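Local coordinates for protein Ufm1-specific protease (Caenorhabditis elegans, PDB 5EJJ) that is a thiol protease that hydrolyses the peptide bond at the C-terminal glycine of the ubiquitin-like modifier Ufm1, releasing it from target proteins, at residues 422-427 with 451-456. Residues are numbered along the deposited sequence; the frame is centred on the assembly and turned at random.
Sequences REIQQA and SFVLNE
Ile424 meets Val453 through a single methyl: its CG2 lies 3.6 Å from Val453 CG2 and equally close to Val453 CG1, so the branch sits across the fork of the valine. The two side chains cross at about a right angle. With chi1 at -57°, CG1 of Ile424 stands opposite the carbonyl carbon and CG2, opposite the backbone N, reaches the valine. Ile424 and Val453 are buried, whereas Ala427, Phe452 and Glu456 lie exposed; of the 202 Å² lost, Ala427 and Val453 each account for 64 Å². Ala427 directs its CB at helix 447-457, where the carboxylate of Glu456 arrives with OE2 3.4 Å from Ala427 CB, a van der Waals contact. The ring of Phe452 presents its edge, CE2 standing 4.4 Å from Ala427 C. The chain leaves helical geometry at Gln426, whose N still bonds to Arg422 O (3.1 Å); Ala427 is the last residue modelled before a break. Gln425 is tethered by hydrogen bonds to Tyr398 and Ser441. Within the peptidase C78 region, Ile424 and Val453 both pack on Phe401 of helix 396-409, which carries the inferred active-site Cys396 at its start, while Leu454 turns to Cys462 on strand 462-467.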
loop_
_atom_site.group_PDB
_atom_site.type_symbol
_atom_site.label_atom_id
_atom_site.label_comp_id
_atom_site.label_asym_id
_atom_site.label_seq_id
_atom_site.Cartn_x
_atom_site.Cartn_y
_atom_site.Cartn_z
ATOM N N ARG A 422 -2.787 -27.024 13.676
ATOM C CA ARG A 422 -3.251 -28.349 13.263
ATOM C C ARG A 422 -3.055 -28.554 11.774
ATOM O O ARG A 422 -2.737 -29.660 11.314
ATOM C CB ARG A 422 -4.721 -28.574 13.634
ATOM C CG ARG A 422 -5.305 -29.897 13.109
ATOM C CD ARG A 422 -6.425 -30.410 14.006
ATOM N NE ARG A 422 -6.687 -31.836 13.814
ATOM C CZ ARG A 422 -5.974 -32.818 14.369
ATOM N NH1 ARG A 422 -4.932 -32.538 15.149
ATOM N NH2 ARG A 422 -6.298 -34.085 14.138
ATOM N N GLU A 423 -3.212 -27.467 11.032
ATOM C CA GLU A 423 -3.143 -27.526 9.585
ATOM C C GLU A 423 -1.701 -27.612 9.096
ATOM O O GLU A 423 -1.425 -28.183 8.034
ATOM C CB GLU A 423 -3.837 -26.306 8.998
ATOM C CG GLU A 423 -4.136 -26.439 7.527
ATOM C CD GLU A 423 -5.267 -25.543 7.114
ATOM O OE1 GLU A 423 -5.719 -24.740 7.968
ATOM O OE2 GLU A 423 -5.699 -25.659 5.947
ATOM N N ILE A 424 -0.794 -27.024 9.875
ATOM C CA ILE A 424 0.639 -27.096 9.595
ATOM C C ILE A 424 1.101 -28.511 9.893
ATOM O O ILE A 424 1.733 -29.159 9.050
ATOM C CB ILE A 424 1.465 -26.093 10.461
ATOM C CG1 ILE A 424 0.969 -24.659 10.258
ATOM C CG2 ILE A 424 2.951 -26.175 10.127
ATOM C CD1 ILE A 424 1.545 -23.675 11.241
ATOM N N GLN A 425 0.764 -28.974 11.099
ATOM C CA GLN A 425 1.003 -30.352 11.531
ATOM C C GLN A 425 0.660 -31.365 10.437
ATOM O O GLN A 425 1.500 -32.190 10.061
ATOM C CB GLN A 425 0.241 -30.630 12.828
ATOM C CG GLN A 425 0.851 -29.887 13.999
ATOM C CD GLN A 425 -0.065 -29.771 15.194
ATOM O OE1 GLN A 425 -1.189 -30.272 15.173
ATOM N NE2 GLN A 425 0.408 -29.102 16.250
ATOM N N GLN A 426 -0.546 -31.243 9.888
ATOM C CA GLN A 426 -1.044 -32.112 8.820
ATOM C C GLN A 426 -0.115 -31.542 7.718
ATOM O O GLN A 426 -0.432 -30.501 7.116
ATOM C CB GLN A 426 -2.473 -31.695 8.445
ATOM C CG GLN A 426 -3.566 -32.491 9.148
ATOM C CD GLN A 426 -3.508 -33.963 8.797
ATOM O OE1 GLN A 426 -3.315 -34.332 7.626
ATOM N NE2 GLN A 426 -3.649 -34.819 9.810
ATOM N N ALA A 427 1.008 -32.205 7.441
ATOM C CA ALA A 427 1.893 -31.774 6.356
ATOM C C ALA A 427 3.254 -32.376 6.741
ATOM O O ALA A 427 3.549 -32.596 7.924
ATOM C CB ALA A 427 2.071 -30.440 5.645
ATOM N N SER A 451 10.537 -24.852 6.669
ATOM C CA SER A 451 10.935 -24.774 5.275
ATOM C C SER A 451 10.151 -25.760 4.418
ATOM O O SER A 451 9.956 -25.546 3.219
ATOM C CB SER A 451 12.431 -25.042 5.144
ATOM O OG SER A 451 12.773 -25.348 3.803
ATOM N N PHE A 452 9.700 -26.840 5.046
ATOM C CA PHE A 452 9.038 -27.934 4.344
ATOM C C PHE A 452 7.537 -27.678 4.138
ATOM O O PHE A 452 7.031 -27.829 3.020
ATOM C CB PHE A 452 9.276 -29.246 5.104
ATOM C CG PHE A 452 8.672 -30.460 4.440
ATOM C CD1 PHE A 452 9.306 -31.066 3.354
ATOM C CD2 PHE A 452 7.475 -31.005 4.913
ATOM C CE1 PHE A 452 8.748 -32.185 2.742
ATOM C CE2 PHE A 452 6.910 -32.122 4.307
ATOM C CZ PHE A 452 7.545 -32.714 3.222
ATOM N N VAL A 453 6.844 -27.311 5.221
ATOM C CA VAL A 453 5.434 -26.902 5.185
ATOM C C VAL A 453 5.209 -25.804 4.138
ATOM O O VAL A 453 4.316 -25.885 3.300
ATOM C CB VAL A 453 4.984 -26.363 6.565
ATOM C CG1 VAL A 453 3.517 -25.984 6.546
ATOM C CG2 VAL A 453 5.257 -27.378 7.652
ATOM N N LEU A 454 6.042 -24.778 4.215
ATOM C CA LEU A 454 6.165 -23.745 3.195
ATOM C C LEU A 454 6.347 -24.277 1.769
ATOM O O LEU A 454 5.919 -23.641 0.813
ATOM C CB LEU A 454 7.387 -22.885 3.532
ATOM C CG LEU A 454 7.271 -21.370 3.570
ATOM C CD1 LEU A 454 5.906 -20.958 4.103
ATOM C CD2 LEU A 454 8.387 -20.860 4.461
ATOM N N ASN A 455 7.011 -25.419 1.615
ATOM C CA ASN A 455 7.288 -25.942 0.273
ATOM C C ASN A 455 6.121 -26.697 -0.368
ATOM O O ASN A 455 6.063 -26.837 -1.593
ATOM C CB ASN A 455 8.539 -26.823 0.258
ATOM C CG ASN A 455 8.977 -27.203 -1.161
ATOM O OD1 ASN A 455 8.705 -26.484 -2.130
ATOM N ND2 ASN A 455 9.663 -28.337 -1.284
ATOM N N GLU A 456 5.191 -27.184 0.445
ATOM C CA GLU A 456 4.069 -27.904 -0.132
ATOM C C GLU A 456 2.707 -27.316 0.205
ATOM O O GLU A 456 1.695 -27.780 -0.309
ATOM C CB GLU A 456 4.131 -29.401 0.183
ATOM C CG GLU A 456 3.890 -29.760 1.627
ATOM C CD GLU A 456 4.141 -31.231 1.877
ATOM O OE1 GLU A 456 4.698 -31.882 0.962
ATOM O OE2 GLU A 456 3.782 -31.730 2.973
#